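Local coordinates for protein caspase-3 (Porites astreoides, PDB 6WI4) that probably cleaves proteins after aspartate as a cysteine protease of the caspase family, acting in the apoptosis of a reef-building coral, at residues T2-N7 against M221-L226; G166-Q171 against S198-R203; I13-N18 against F83-L88; T75-Y80 against K113-L118. All blocks are in the same frame, centred on the assembly; numbering follows the deposited sequence.

Contact 1: residues T2-N7 against M221-L226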
loop_
_atom_site.group_PDB
_atom_site.type_symbol
_atom_site.label_atom_id
_atom_site.label_comp_id
_atom_site.label_asym_id
_atom_site.label_seq_id
_atom_site.Cartn_x
_atom_site.Cartn_y
_atom_site.Cartn_z
ATOM N N THR A 2 -15.092 -18.004 8.769
ATOM C CA THR A 2 -15.205 -17.027 7.698
ATOM C C THR A 2 -14.574 -15.684 8.040
ATOM O O THR A 2 -14.667 -14.759 7.230
ATOM C CB THR A 2 -16.675 -16.812 7.326
ATOM O OG1 THR A 2 -17.393 -16.360 8.481
ATOM C CG2 THR A 2 -17.295 -18.108 6.802
ATOM N N ILE A 3 -13.938 -15.553 9.206
ATOM C CA ILE A 3 -13.279 -14.317 9.622
ATOM C C ILE A 3 -11.873 -14.655 10.102
ATOM O O ILE A 3 -11.693 -15.594 10.886
ATOM C CB ILE A 3 -14.070 -13.608 10.737
ATOM C CG1 ILE A 3 -15.451 -13.196 10.225
ATOM C CG2 ILE A 3 -13.298 -12.408 11.260
ATOM C CD1 ILE A 3 -16.326 -12.527 11.268
ATOM N N TYR A 4 -10.877 -13.882 9.658
ATOM C CA TYR A 4 -9.510 -14.110 10.118
ATOM C C TYR A 4 -9.380 -13.829 11.610
ATOM O O TYR A 4 -9.981 -12.888 12.134
ATOM C CB TYR A 4 -8.526 -13.212 9.368
ATOM C CG TYR A 4 -8.265 -13.620 7.940
ATOM C CD1 TYR A 4 -7.533 -14.761 7.647
ATOM C CD2 TYR A 4 -8.738 -12.842 6.884
ATOM C CE1 TYR A 4 -7.291 -15.137 6.334
ATOM C CE2 TYR A 4 -8.486 -13.205 5.567
ATOM C CZ TYR A 4 -7.780 -14.343 5.302
ATOM O OH TYR A 4 -7.534 -14.702 3.988
ATOM N N LYS A 5 -8.560 -14.632 12.285
ATOM C CA LYS A 5 -8.211 -14.343 13.671
ATOM C C LYS A 5 -7.428 -13.040 13.753
ATOM O O LYS A 5 -6.430 -12.860 13.057
ATOM C CB LYS A 5 -7.385 -15.490 14.254
ATOM N N MET A 6 -7.888 -12.127 14.610
ATOM C CA MET A 6 -7.225 -10.843 14.823
ATOM C C MET A 6 -7.459 -10.472 16.289
ATOM O O MET A 6 -8.366 -9.710 16.626
ATOM C CB MET A 6 -7.746 -9.752 13.889
ATOM C CG MET A 6 -7.415 -9.954 12.415
ATOM S SD MET A 6 -5.683 -9.646 12.033
ATOM C CE MET A 6 -5.691 -7.866 11.945
ATOM N N ASN A 7 -6.636 -11.040 17.172
ATOM C CA ASN A 7 -6.811 -10.779 18.595
ATOM C C ASN A 7 -5.528 -10.544 19.387
ATOM O O ASN A 7 -5.622 -10.301 20.594
ATOM C CB ASN A 7 -7.608 -11.923 19.256
ATOM C CG ASN A 7 -6.930 -13.277 19.128
ATOM O OD1 ASN A 7 -5.713 -13.383 19.045
ATOM N ND2 ASN A 7 -7.731 -14.331 19.139
ATOM N N MET A 221 -6.589 -12.245 -2.782
ATOM C CA MET A 221 -6.536 -13.688 -2.599
ATOM C C MET A 221 -6.999 -14.074 -1.196
ATOM O O MET A 221 -6.659 -15.155 -0.703
ATOM C CB MET A 221 -5.121 -14.213 -2.867
ATOM C CG MET A 221 -4.723 -14.190 -4.347
ATOM S SD MET A 221 -4.467 -12.507 -4.966
ATOM C CE MET A 221 -3.330 -12.812 -6.321
ATOM N N LEU A 222 -7.793 -13.220 -0.555
ATOM C CA LEU A 222 -8.307 -13.540 0.774
ATOM C C LEU A 222 -9.330 -14.673 0.707
ATOM O O LEU A 222 -10.059 -14.832 -0.277
ATOM C CB LEU A 222 -8.934 -12.304 1.409
ATOM C CG LEU A 222 -8.010 -11.094 1.590
ATOM C CD1 LEU A 222 -8.805 -9.962 2.222
ATOM C CD2 LEU A 222 -6.798 -11.441 2.436
ATOM N N ARG A 223 -9.356 -15.480 1.768
ATOM C CA ARG A 223 -10.293 -16.591 1.917
ATOM C C ARG A 223 -11.323 -16.355 3.008
ATOM O O ARG A 223 -12.239 -17.179 3.169
ATOM C CB ARG A 223 -9.528 -17.880 2.245
ATOM C CG ARG A 223 -8.539 -18.328 1.207
ATOM C CD ARG A 223 -7.765 -19.546 1.741
ATOM N NE ARG A 223 -7.055 -19.202 2.966
ATOM C CZ ARG A 223 -7.259 -19.741 4.165
ATOM N NH1 ARG A 223 -6.547 -19.304 5.197
ATOM N NH2 ARG A 223 -8.159 -20.700 4.352
ATOM N N LYS A 224 -11.167 -15.289 3.789
ATOM C CA LYS A 224 -12.074 -14.909 4.857
ATOM C C LYS A 224 -12.234 -13.398 4.822
ATOM O O LYS A 224 -11.461 -12.695 4.167
ATOM C CB LYS A 224 -11.539 -15.357 6.227
ATOM C CG LYS A 224 -11.183 -16.831 6.318
ATOM C CD LYS A 224 -10.577 -17.170 7.676
ATOM C CE LYS A 224 -10.135 -18.614 7.727
ATOM N NZ LYS A 224 -9.420 -18.919 9.004
ATOM N N GLU A 225 -13.232 -12.895 5.551
ATOM C CA GLU A 225 -13.317 -11.460 5.795
ATOM C C GLU A 225 -12.216 -11.040 6.763
ATOM O O GLU A 225 -11.896 -11.757 7.719
ATOM C CB GLU A 225 -14.688 -11.081 6.356
ATOM C CG GLU A 225 -15.729 -10.798 5.288
ATOM C CD GLU A 225 -16.320 -12.062 4.713
ATOM O OE1 GLU A 225 -17.076 -12.740 5.440
ATOM O OE2 GLU A 225 -16.026 -12.377 3.539
ATOM N N LEU A 226 -11.623 -9.883 6.503
ATOM C CA LEU A 226 -10.585 -9.324 7.364
ATOM C C LEU A 226 -11.209 -8.159 8.123
ATOM O O LEU A 226 -11.367 -7.066 7.582
ATOM C CB LEU A 226 -9.370 -8.881 6.554
ATOM C CG LEU A 226 -8.029 -8.679 7.270
ATOM C CD1 LEU A 226 -6.938 -8.410 6.245
ATOM C CD2 LEU A 226 -8.079 -7.566 8.292
HETATM O O HOH W 1 -15.485 -15.284 4.454
HETATM O O HOH W 2 -7.932 -17.170 10.891
#
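Ile3 and Glu225 form an isolated beta bridge that ties the N-terminal arm of this caspase-fold chain to the loop leaving strand 217-220, within this chain the outermost strand on its side of the central sheet. Two backbone bonds define the bridge. Glu225 N donates to Thr2 O, and Tyr4 N donates to Glu225 O at 3.1 Å with a nearly straight N-H...O angle of 167°; Ile3 CA adds a CH...O contact to the same Glu225 carbonyl.

Packing centres on the Tyr4 ring. Lys224 CB makes a CH-pi contact over the middle of one face, 3.8 Å from the centroid and 12° off the normal, while Leu226 CA lies at the ring edge and Leu222 CD2 approaches Tyr4 CE2 obliquely at 4.0 Å. With its CG beside the backbone N (chi1 -53°), Lys224 runs on extended, and its CD reaches Ile3 C at 3.7 Å.

Polar and water-mediated links complete the join. One water donates to Thr2 O and, weakly, to Glu225 OE2. A second accepts from both Lys5 N and Lys224 NZ, so the lysine tip is tied to the arm it crosses. Asp146 receives a hydrogen bond from Tyr4 and a salt bridge from Arg223, drawing both residues to one carboxylate. The phenol oxygen is gripped from the loop as well: Arg223 N donates to Tyr4 OH at 3.0 Å.

Contact 2: residues G166-Q171 against S198-R203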
loop_
_atom_site.group_PDB
_atom_site.type_symbol
_atom_site.label_atom_id
_atom_site.label_comp_id
_atom_site.label_asym_id
_atom_site.label_seq_id
_atom_site.Cartn_x
_atom_site.Cartn_y
_atom_site.Cartn_z
ATOM N N GLY A 166 -0.974 15.219 0.364
ATOM C CA GLY A 166 -0.678 13.811 0.154
ATOM C C GLY A 166 -1.483 13.238 -0.993
ATOM O O GLY A 166 -2.195 13.943 -1.710
ATOM N N SER A 167 -1.397 11.920 -1.145
ATOM C CA SER A 167 -2.002 11.292 -2.311
ATOM C C SER A 167 -3.498 11.062 -2.125
ATOM O O SER A 167 -4.002 10.889 -1.008
ATOM C CB SER A 167 -1.313 9.967 -2.647
ATOM O OG SER A 167 -1.565 8.982 -1.654
ATOM N N TRP A 168 -4.208 11.054 -3.254
ATOM C CA TRP A 168 -5.638 10.792 -3.237
ATOM C C TRP A 168 -5.937 9.463 -2.561
ATOM O O TRP A 168 -6.830 9.367 -1.716
ATOM C CB TRP A 168 -6.179 10.757 -4.661
ATOM C CG TRP A 168 -6.079 12.040 -5.398
ATOM C CD1 TRP A 168 -5.624 13.239 -4.921
ATOM C CD2 TRP A 168 -6.455 12.260 -6.758
ATOM N NE1 TRP A 168 -5.699 14.194 -5.914
ATOM C CE2 TRP A 168 -6.204 13.613 -7.049
ATOM C CE3 TRP A 168 -6.983 11.439 -7.760
ATOM C CZ2 TRP A 168 -6.467 14.165 -8.303
ATOM C CZ3 TRP A 168 -7.231 11.981 -9.002
ATOM C CH2 TRP A 168 -6.978 13.331 -9.264
ATOM N N PHE A 169 -5.189 8.423 -2.923
ATOM C CA PHE A 169 -5.453 7.096 -2.380
ATOM C C PHE A 169 -5.189 7.036 -0.879
ATOM O O PHE A 169 -6.036 6.558 -0.118
ATOM C CB PHE A 169 -4.601 6.078 -3.130
ATOM C CG PHE A 169 -4.708 4.669 -2.625
ATOM C CD1 PHE A 169 -5.911 3.984 -2.674
ATOM C CD2 PHE A 169 -3.579 4.017 -2.161
ATOM C CE1 PHE A 169 -5.993 2.678 -2.237
ATOM C CE2 PHE A 169 -3.646 2.702 -1.721
ATOM C CZ PHE A 169 -4.855 2.034 -1.761
ATOM N N ILE A 170 -4.017 7.495 -0.428
ATOM C CA ILE A 170 -3.704 7.348 0.992
ATOM C C ILE A 170 -4.574 8.277 1.837
ATOM O O ILE A 170 -5.019 7.888 2.926
ATOM C CB ILE A 170 -2.199 7.560 1.251
ATOM C CG1 ILE A 170 -1.367 6.511 0.507
ATOM C CG2 ILE A 170 -1.906 7.500 2.756
ATOM C CD1 ILE A 170 -1.643 5.058 0.934
ATOM N N GLN A 171 -4.842 9.504 1.354
ATOM C CA GLN A 171 -5.803 10.391 2.020
ATOM C C GLN A 171 -7.140 9.685 2.215
ATOM O O GLN A 171 -7.755 9.756 3.288
ATOM C CB GLN A 171 -6.042 11.669 1.193
ATOM C CG GLN A 171 -5.011 12.791 1.262
ATOM C CD GLN A 171 -5.498 14.068 0.554
ATOM O OE1 GLN A 171 -6.291 14.836 1.116
ATOM N NE2 GLN A 171 -5.034 14.291 -0.683
ATOM N N SER A 198 -12.588 7.862 -6.903
ATOM C CA SER A 198 -13.278 8.021 -8.176
ATOM C C SER A 198 -14.027 9.346 -8.293
ATOM O O SER A 198 -14.641 9.585 -9.340
ATOM C CB SER A 198 -14.242 6.850 -8.376
ATOM O OG SER A 198 -13.523 5.647 -8.621
ATOM N N THR A 199 -14.003 10.198 -7.268
ATOM C CA THR A 199 -14.617 11.519 -7.375
ATOM C C THR A 199 -13.605 12.639 -7.597
ATOM O O THR A 199 -14.009 13.744 -7.982
ATOM C CB THR A 199 -15.463 11.832 -6.131
ATOM O OG1 THR A 199 -14.627 11.970 -4.977
ATOM C CG2 THR A 199 -16.493 10.729 -5.886
ATOM N N TYR A 200 -12.314 12.382 -7.378
ATOM C CA TYR A 200 -11.293 13.415 -7.508
ATOM C C TYR A 200 -11.107 13.821 -8.970
ATOM O O TYR A 200 -11.234 13.004 -9.886
ATOM C CB TYR A 200 -9.945 12.915 -6.978
ATOM C CG TYR A 200 -9.685 12.981 -5.487
ATOM C CD1 TYR A 200 -10.046 11.935 -4.651
ATOM C CD2 TYR A 200 -8.991 14.054 -4.937
ATOM C CE1 TYR A 200 -9.790 11.981 -3.285
ATOM C CE2 TYR A 200 -8.725 14.112 -3.578
ATOM C CZ TYR A 200 -9.122 13.072 -2.758
ATOM O OH TYR A 200 -8.846 13.131 -1.408
ATOM N N LYS A 201 -10.755 15.091 -9.181
ATOM C CA LYS A 201 -10.306 15.585 -10.481
ATOM C C LYS A 201 -9.010 16.350 -10.270
ATOM O O LYS A 201 -8.923 17.161 -9.346
ATOM C CB LYS A 201 -11.342 16.514 -11.133
ATOM C CG LYS A 201 -12.604 15.834 -11.601
ATOM C CD LYS A 201 -13.583 16.845 -12.199
ATOM C CE LYS A 201 -14.896 16.168 -12.587
ATOM N NZ LYS A 201 -15.890 17.175 -13.058
ATOM N N SER A 202 -8.007 16.106 -11.108
ATOM C CA SER A 202 -6.737 16.787 -10.886
ATOM C C SER A 202 -6.889 18.280 -11.144
ATOM O O SER A 202 -7.679 18.709 -11.992
ATOM C CB SER A 202 -5.634 16.229 -11.782
ATOM O OG SER A 202 -5.927 16.513 -13.143
ATOM N N ARG A 203 -6.119 19.061 -10.394
ATOM C CA ARG A 203 -6.069 20.517 -10.507
ATOM C C ARG A 203 -4.607 20.881 -10.731
ATOM O O ARG A 203 -3.828 20.961 -9.774
ATOM C CB ARG A 203 -6.618 21.177 -9.249
ATOM C CG ARG A 203 -8.109 21.162 -9.117
ATOM C CD ARG A 203 -8.526 21.875 -7.823
ATOM N NE ARG A 203 -7.675 23.039 -7.545
ATOM C CZ ARG A 203 -8.028 24.306 -7.760
ATOM N NH1 ARG A 203 -7.180 25.286 -7.480
ATOM N NH2 ARG A 203 -9.225 24.601 -8.255
HETATM O O HOH W 3 -8.426 15.908 -0.626
#
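Trp168 and Tyr200 lie face to face, and this stack carries most of the contact between the start of helix 168-180 and the loop after helix 186-197. The five-membered ring of Trp168 and the Tyr200 ring have centroids 3.9 Å apart and planes inclined by only 15°. The two side chains overlap head to tail, each CB over the partner's ring: Tyr200 CB stands 3.4 Å from the centroid of the indole six-membered ring, and Trp168 CB stands 4.0 Å from that of Tyr200. Trp168 CG beside its backbone N (chi1 -64°) starts the indole toward the loop, where Ser202 N comes within 3.5 Å of CH2 at the indole edge. Trp160 also stacks on Trp168. An alanine in place of Trp168 would probably open a gap where the indole lay against Tyr200, leaving that ring less restrained and Trp160 without its stacking mate.

The other end is looser and wetter. Tyr200 OH is 4.0 Å from Gln171 OE1, and a water spans the interval, donating to Gln171 OE1 and lying 2.9 Å from Tyr200 OH. Gln171 NE2 makes a weak hydrogen bond to Gly166 O. At the helix start Ser167 is the N-cap, its OG accepting from Ile170 N at 3.1 Å.

Trp168 and Ser202 each pack against an acidic side chain of the bound peptide, and Arg203 N hydrogen-bonds to one. Such a setting is consistent with the S4 subsite of the substrate groove, as in human caspase-3.

Contact 3: residues I13-N18 against F83-L88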
loop_
_atom_site.group_PDB
_atom_site.type_symbol
_atom_site.label_atom_id
_atom_site.label_comp_id
_atom_site.label_asym_id
_atom_site.label_seq_id
_atom_site.Cartn_x
_atom_site.Cartn_y
_atom_site.Cartn_z
ATOM N N ILE A 13 3.623 -6.826 12.311
ATOM C CA ILE A 13 4.501 -5.747 11.876
ATOM C C ILE A 13 3.864 -5.062 10.680
ATOM O O ILE A 13 3.263 -5.720 9.817
ATOM C CB ILE A 13 5.899 -6.284 11.532
ATOM C CG1 ILE A 13 6.530 -6.940 12.766
ATOM C CG2 ILE A 13 6.804 -5.169 10.995
ATOM C CD1 ILE A 13 7.704 -7.820 12.436
ATOM N N ALA A 14 3.994 -3.737 10.626
ATOM C CA ALA A 14 3.549 -2.950 9.478
ATOM C C ALA A 14 4.727 -2.123 8.991
ATOM O O ALA A 14 5.206 -1.243 9.710
ATOM C CB ALA A 14 2.370 -2.045 9.841
ATOM N N VAL A 15 5.186 -2.403 7.792
ATOM C CA VAL A 15 6.302 -1.689 7.178
ATOM C C VAL A 15 5.776 -0.540 6.324
ATOM O O VAL A 15 4.826 -0.710 5.551
ATOM C CB VAL A 15 7.148 -2.644 6.318
ATOM C CG1 VAL A 15 8.215 -1.863 5.553
ATOM C CG2 VAL A 15 7.757 -3.741 7.179
ATOM N N ILE A 16 6.409 0.629 6.440
ATOM C CA ILE A 16 6.182 1.760 5.537
ATOM C C ILE A 16 7.514 2.150 4.930
ATOM O O ILE A 16 8.437 2.536 5.659
ATOM C CB ILE A 16 5.569 2.969 6.258
ATOM C CG1 ILE A 16 4.245 2.594 6.908
ATOM C CG2 ILE A 16 5.401 4.138 5.284
ATOM C CD1 ILE A 16 3.754 3.678 7.867
ATOM N N ILE A 17 7.608 2.089 3.607
ATOM C CA ILE A 17 8.767 2.577 2.874
ATOM C C ILE A 17 8.336 3.829 2.129
ATOM O O ILE A 17 7.421 3.788 1.303
ATOM C CB ILE A 17 9.334 1.506 1.935
ATOM C CG1 ILE A 17 9.877 0.336 2.772
ATOM C CG2 ILE A 17 10.438 2.106 1.072
ATOM C CD1 ILE A 17 10.204 -0.907 1.966
ATOM N N ASN A 18 8.978 4.950 2.443
ATOM C CA ASN A 18 8.575 6.271 1.976
ATOM C C ASN A 18 9.696 6.839 1.111
ATOM O O ASN A 18 10.696 7.334 1.642
ATOM C CB ASN A 18 8.294 7.166 3.177
ATOM C CG ASN A 18 7.920 8.567 2.783
ATOM O OD1 ASN A 18 6.959 8.774 2.046
ATOM N ND2 ASN A 18 8.683 9.549 3.270
ATOM N N PHE A 83 0.270 -9.345 8.703
ATOM C CA PHE A 83 1.452 -8.597 8.275
ATOM C C PHE A 83 1.024 -7.522 7.294
ATOM O O PHE A 83 0.175 -7.777 6.437
ATOM C CB PHE A 83 2.497 -9.512 7.620
ATOM C CG PHE A 83 3.677 -8.777 7.031
ATOM C CD1 PHE A 83 4.614 -8.175 7.858
ATOM C CD2 PHE A 83 3.854 -8.702 5.657
ATOM C CE1 PHE A 83 5.700 -7.493 7.317
ATOM C CE2 PHE A 83 4.934 -8.024 5.111
ATOM C CZ PHE A 83 5.861 -7.419 5.950
ATOM N N ILE A 84 1.621 -6.333 7.407
ATOM C CA ILE A 84 1.344 -5.214 6.506
ATOM C C ILE A 84 2.648 -4.740 5.887
ATOM O O ILE A 84 3.635 -4.538 6.603
ATOM C CB ILE A 84 0.658 -4.053 7.246
ATOM C CG1 ILE A 84 -0.776 -4.435 7.602
ATOM C CG2 ILE A 84 0.722 -2.755 6.415
ATOM C CD1 ILE A 84 -1.494 -3.377 8.434
ATOM N N PHE A 85 2.637 -4.528 4.570
ATOM C CA PHE A 85 3.735 -3.893 3.849
ATOM C C PHE A 85 3.168 -2.763 3.003
ATOM O O PHE A 85 2.207 -2.972 2.261
ATOM C CB PHE A 85 4.470 -4.902 2.958
ATOM C CG PHE A 85 5.579 -4.305 2.149
ATOM C CD1 PHE A 85 5.322 -3.702 0.920
ATOM C CD2 PHE A 85 6.884 -4.376 2.594
ATOM C CE1 PHE A 85 6.340 -3.155 0.173
ATOM C CE2 PHE A 85 7.915 -3.828 1.840
ATOM C CZ PHE A 85 7.639 -3.230 0.630
ATOM N N SER A 86 3.763 -1.577 3.089
ATOM C CA SER A 86 3.276 -0.459 2.290
ATOM C C SER A 86 4.460 0.295 1.711
ATOM O O SER A 86 5.515 0.397 2.337
ATOM C CB SER A 86 2.379 0.483 3.117
ATOM O OG SER A 86 3.112 1.100 4.177
ATOM N N ILE A 87 4.289 0.813 0.502
ATOM C CA ILE A 87 5.361 1.571 -0.123
ATOM C C ILE A 87 4.771 2.746 -0.883
ATOM O O ILE A 87 3.729 2.631 -1.535
ATOM C CB ILE A 87 6.246 0.682 -1.025
ATOM C CG1 ILE A 87 7.459 1.481 -1.520
ATOM C CG2 ILE A 87 5.436 0.071 -2.157
ATOM C CD1 ILE A 87 8.610 0.594 -2.022
ATOM N N LEU A 88 5.439 3.888 -0.759
ATOM C CA LEU A 88 5.051 5.154 -1.363
ATOM C C LEU A 88 6.216 5.577 -2.245
ATOM O O LEU A 88 7.286 5.919 -1.729
ATOM C CB LEU A 88 4.766 6.197 -0.276
ATOM C CG LEU A 88 4.037 5.710 0.979
ATOM C CD1 LEU A 88 4.099 6.802 2.052
ATOM C CD2 LEU A 88 2.587 5.366 0.650
#
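Ser86 turns OG between its own backbone N and carbonyl carbon (chi1 64°), which aims the hydroxyl across to Val15 O; Ile17 sets CG1 beside its backbone N and continues extended through chi2, carrying CD1 to Phe85 CZ at 3.7 Å on the face of Val15 and Phe85.

The geometry is that of a regular parallel pair: the strand axes approach to 4.5 Å and their directions differ by 5°. Backbone bonds alternate along it, from Ile84 N to Ile13 O, Val15 N to Ile84 O, Ser86 N to Val15 O, Ile17 N to Ser86 O and Leu88 N to Ile17 O. Val15 O is gripped twice. Ser86 OG donates to it at 2.8 Å, in the carbonyl plane and on a lone pair, whereas Ser86 N donates from a position tilted 28° from that plane. The same OG lies 3.3 Å from Ile16 CG1. An alanine at Ser86 would probably leave Val15 O with the backbone N-H as its one donor from strand 83-88 and open a small gap beside Ile16.

The sheet faces differ. Ala14 CB meets Ile84 CB at 3.7 Å, on the face that helix 36-49 covers through Leu43 and Phe47. On the other, Val15 CG1 approaches Phe85 CD2 at 4.1 Å and Ile17 CG2 approaches Ile87 CD1; Met72 of helix 62-73 packs on Val15 and Phe83. At the end of its strand, Asn18 hydrogen-bonds Thr36, Asp37 and Asn58. Neighbouring parallel strands between helical layers are the core of the alpha/beta caspase fold.

Contact 4: residues T75-Y80 against K113-L118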
loop_
_atom_site.group_PDB
_atom_site.type_symbol
_atom_site.label_atom_id
_atom_site.label_comp_id
_atom_site.label_asym_id
_atom_site.label_seq_id
_atom_site.Cartn_x
_atom_site.Cartn_y
_atom_site.Cartn_z
ATOM N N THR A 75 11.543 -13.177 9.885
ATOM C CA THR A 75 10.960 -12.912 11.189
ATOM C C THR A 75 10.059 -14.069 11.607
ATOM O O THR A 75 9.400 -14.695 10.773
ATOM C CB THR A 75 10.163 -11.601 11.137
ATOM O OG1 THR A 75 11.065 -10.487 11.070
ATOM C CG2 THR A 75 9.267 -11.434 12.353
ATOM N N ASN A 76 10.072 -14.376 12.906
ATOM C CA ASN A 76 9.128 -15.326 13.490
ATOM C C ASN A 76 7.790 -14.627 13.691
ATOM O O ASN A 76 7.645 -13.791 14.590
ATOM C CB ASN A 76 9.658 -15.869 14.816
ATOM C CG ASN A 76 8.607 -16.657 15.577
ATOM O OD1 ASN A 76 7.740 -17.279 14.970
ATOM N ND2 ASN A 76 8.677 -16.632 16.910
ATOM N N HIS A 77 6.811 -14.960 12.849
ATOM C CA HIS A 77 5.502 -14.334 12.923
ATOM C C HIS A 77 4.507 -15.146 13.748
ATOM O O HIS A 77 3.328 -14.791 13.796
ATOM C CB HIS A 77 4.948 -14.092 11.511
ATOM C CG HIS A 77 5.733 -13.095 10.712
ATOM N ND1 HIS A 77 5.484 -11.739 10.748
ATOM C CD2 HIS A 77 6.760 -13.265 9.846
ATOM C CE1 HIS A 77 6.322 -11.119 9.935
ATOM N NE2 HIS A 77 7.103 -12.023 9.372
ATOM N N THR A 78 4.956 -16.213 14.414
ATOM C CA THR A 78 4.068 -16.956 15.306
ATOM C C THR A 78 3.345 -16.084 16.336
ATOM O O THR A 78 2.154 -16.336 16.582
ATOM C CB THR A 78 4.865 -18.078 15.993
ATOM O OG1 THR A 78 5.449 -18.923 14.992
ATOM C CG2 THR A 78 3.970 -18.911 16.914
ATOM N N PRO A 79 3.958 -15.064 16.953
ATOM C CA PRO A 79 3.192 -14.242 17.906
ATOM C C PRO A 79 2.210 -13.282 17.254
ATOM O O PRO A 79 1.493 -12.583 17.975
ATOM C CB PRO A 79 4.281 -13.477 18.674
ATOM C CG PRO A 79 5.451 -13.487 17.793
ATOM C CD PRO A 79 5.398 -14.752 17.007
ATOM N N TYR A 80 2.126 -13.252 15.927
ATOM C CA TYR A 80 1.333 -12.263 15.216
ATOM C C TYR A 80 0.176 -12.920 14.479
ATOM O O TYR A 80 0.194 -14.117 14.186
ATOM C CB TYR A 80 2.191 -11.496 14.205
ATOM C CG TYR A 80 3.362 -10.766 14.819
ATOM C CD1 TYR A 80 3.195 -9.967 15.936
ATOM C CD2 TYR A 80 4.630 -10.884 14.274
ATOM C CE1 TYR A 80 4.279 -9.290 16.500
ATOM C CE2 TYR A 80 5.716 -10.221 14.832
ATOM C CZ TYR A 80 5.529 -9.433 15.935
ATOM O OH TYR A 80 6.619 -8.773 16.473
ATOM N N LYS A 113 5.411 -15.815 0.182
ATOM C CA LYS A 113 4.556 -16.972 -0.056
ATOM C C LYS A 113 5.072 -18.217 0.653
ATOM O O LYS A 113 4.301 -19.160 0.868
ATOM C CB LYS A 113 4.433 -17.236 -1.558
ATOM N N ASP A 114 6.355 -18.239 1.019
ATOM C CA ASP A 114 6.980 -19.377 1.681
ATOM C C ASP A 114 7.468 -19.017 3.079
ATOM O O ASP A 114 8.406 -19.643 3.586
ATOM C CB ASP A 114 8.138 -19.910 0.838
ATOM C CG ASP A 114 7.722 -20.230 -0.584
ATOM O OD1 ASP A 114 6.807 -21.064 -0.762
ATOM O OD2 ASP A 114 8.302 -19.640 -1.523
ATOM N N CYS A 115 6.868 -18.009 3.706
ATOM C CA CYS A 115 7.214 -17.639 5.075
ATOM C C CYS A 115 6.261 -18.424 5.970
ATOM O O CYS A 115 5.075 -18.104 6.077
ATOM C CB CYS A 115 7.125 -16.125 5.264
ATOM S SG CYS A 115 7.025 -15.478 6.965
ATOM N N THR A 116 6.784 -19.480 6.604
ATOM C CA THR A 116 5.919 -20.503 7.186
ATOM C C THR A 116 5.043 -19.946 8.299
ATOM O O THR A 116 3.890 -20.372 8.459
ATOM C CB THR A 116 6.769 -21.668 7.701
ATOM O OG1 THR A 116 7.648 -21.196 8.727
ATOM C CG2 THR A 116 7.594 -22.252 6.576
ATOM N N THR A 117 5.559 -18.986 9.072
ATOM C CA THR A 117 4.808 -18.472 10.208
ATOM C C THR A 117 3.756 -17.442 9.812
ATOM O O THR A 117 3.050 -16.941 10.691
ATOM C CB THR A 117 5.755 -17.880 11.260
ATOM O OG1 THR A 117 6.632 -16.919 10.660
ATOM C CG2 THR A 117 6.588 -18.992 11.897
ATOM N N LEU A 118 3.610 -17.140 8.522
ATOM C CA LEU A 118 2.485 -16.344 8.045
ATOM C C LEU A 118 1.463 -17.163 7.270
ATOM O O LEU A 118 0.490 -16.593 6.767
ATOM C CB LEU A 118 2.972 -15.184 7.167
ATOM C CG LEU A 118 3.602 -14.022 7.942
ATOM C CD1 LEU A 118 4.164 -12.987 6.981
ATOM C CD2 LEU A 118 2.611 -13.399 8.897
#
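The His77 imidazole is packed on both faces by aliphatic groups. Leu118 CD1 lies over the centre of one face, 3.9 Å from the centroid and 9° off the normal, a CH-pi contact, and Thr75 CG2 covers the opposite face nearer the rim. Thr117 OG1 is at the ring edge, in plane, while Cys115 SG approaches obliquely, 3.6 Å from His77 CD2.

One direct hydrogen bond ties the loop between helix 62-73 and strand 83-88 to the loop between helix 105-110 and strand 123-128, where 116-118 is a 3-10 segment: His77 N donates to Thr117 OG1 at 2.9 Å (N-H...O 159°). The Thr117 chi1 of 53° presents OG1 to that N-H and sends CG2 toward Thr78 OG1 at 3.3 Å and Asn76 OD1 at 3.7 Å. Asn76 OD1 in turn accepts from Thr78 N, an Asx turn.

Beyond the two segments, His77 NE2 bonds Met72 O, and Lys121 NZ bonds the carbonyls of His77, Tyr80 and Thr117. Leu118 and Thr75 on its faces would hold the imidazole against rotation, and NE2 is probably protonated, since its partner is a carbonyl.

Overall arrangement
Contact 3 lies nearest the middle of the chain, about 7 Å from its centre, on two adjoining parallel strands of the six-stranded mixed sheet. Contact 4 joins loops next to that sheet, touching contact 3 where Phe83 meets Leu118 and Ile13 meets Tyr80; along the chain their segments alternate. Contact 2 comes later in the sequence and packs on contact 3 through Ile170 and Leu88. Contacts 2 and 4 lie on opposite sides of the chain's centre, about 35 Å apart between centres. Contact 1 encloses the other three in sequence, its centre about 29 Å from that of contact 2. The buried strand pair thus probably serves as core, with peptide binding and the loop and terminus joins set away from it.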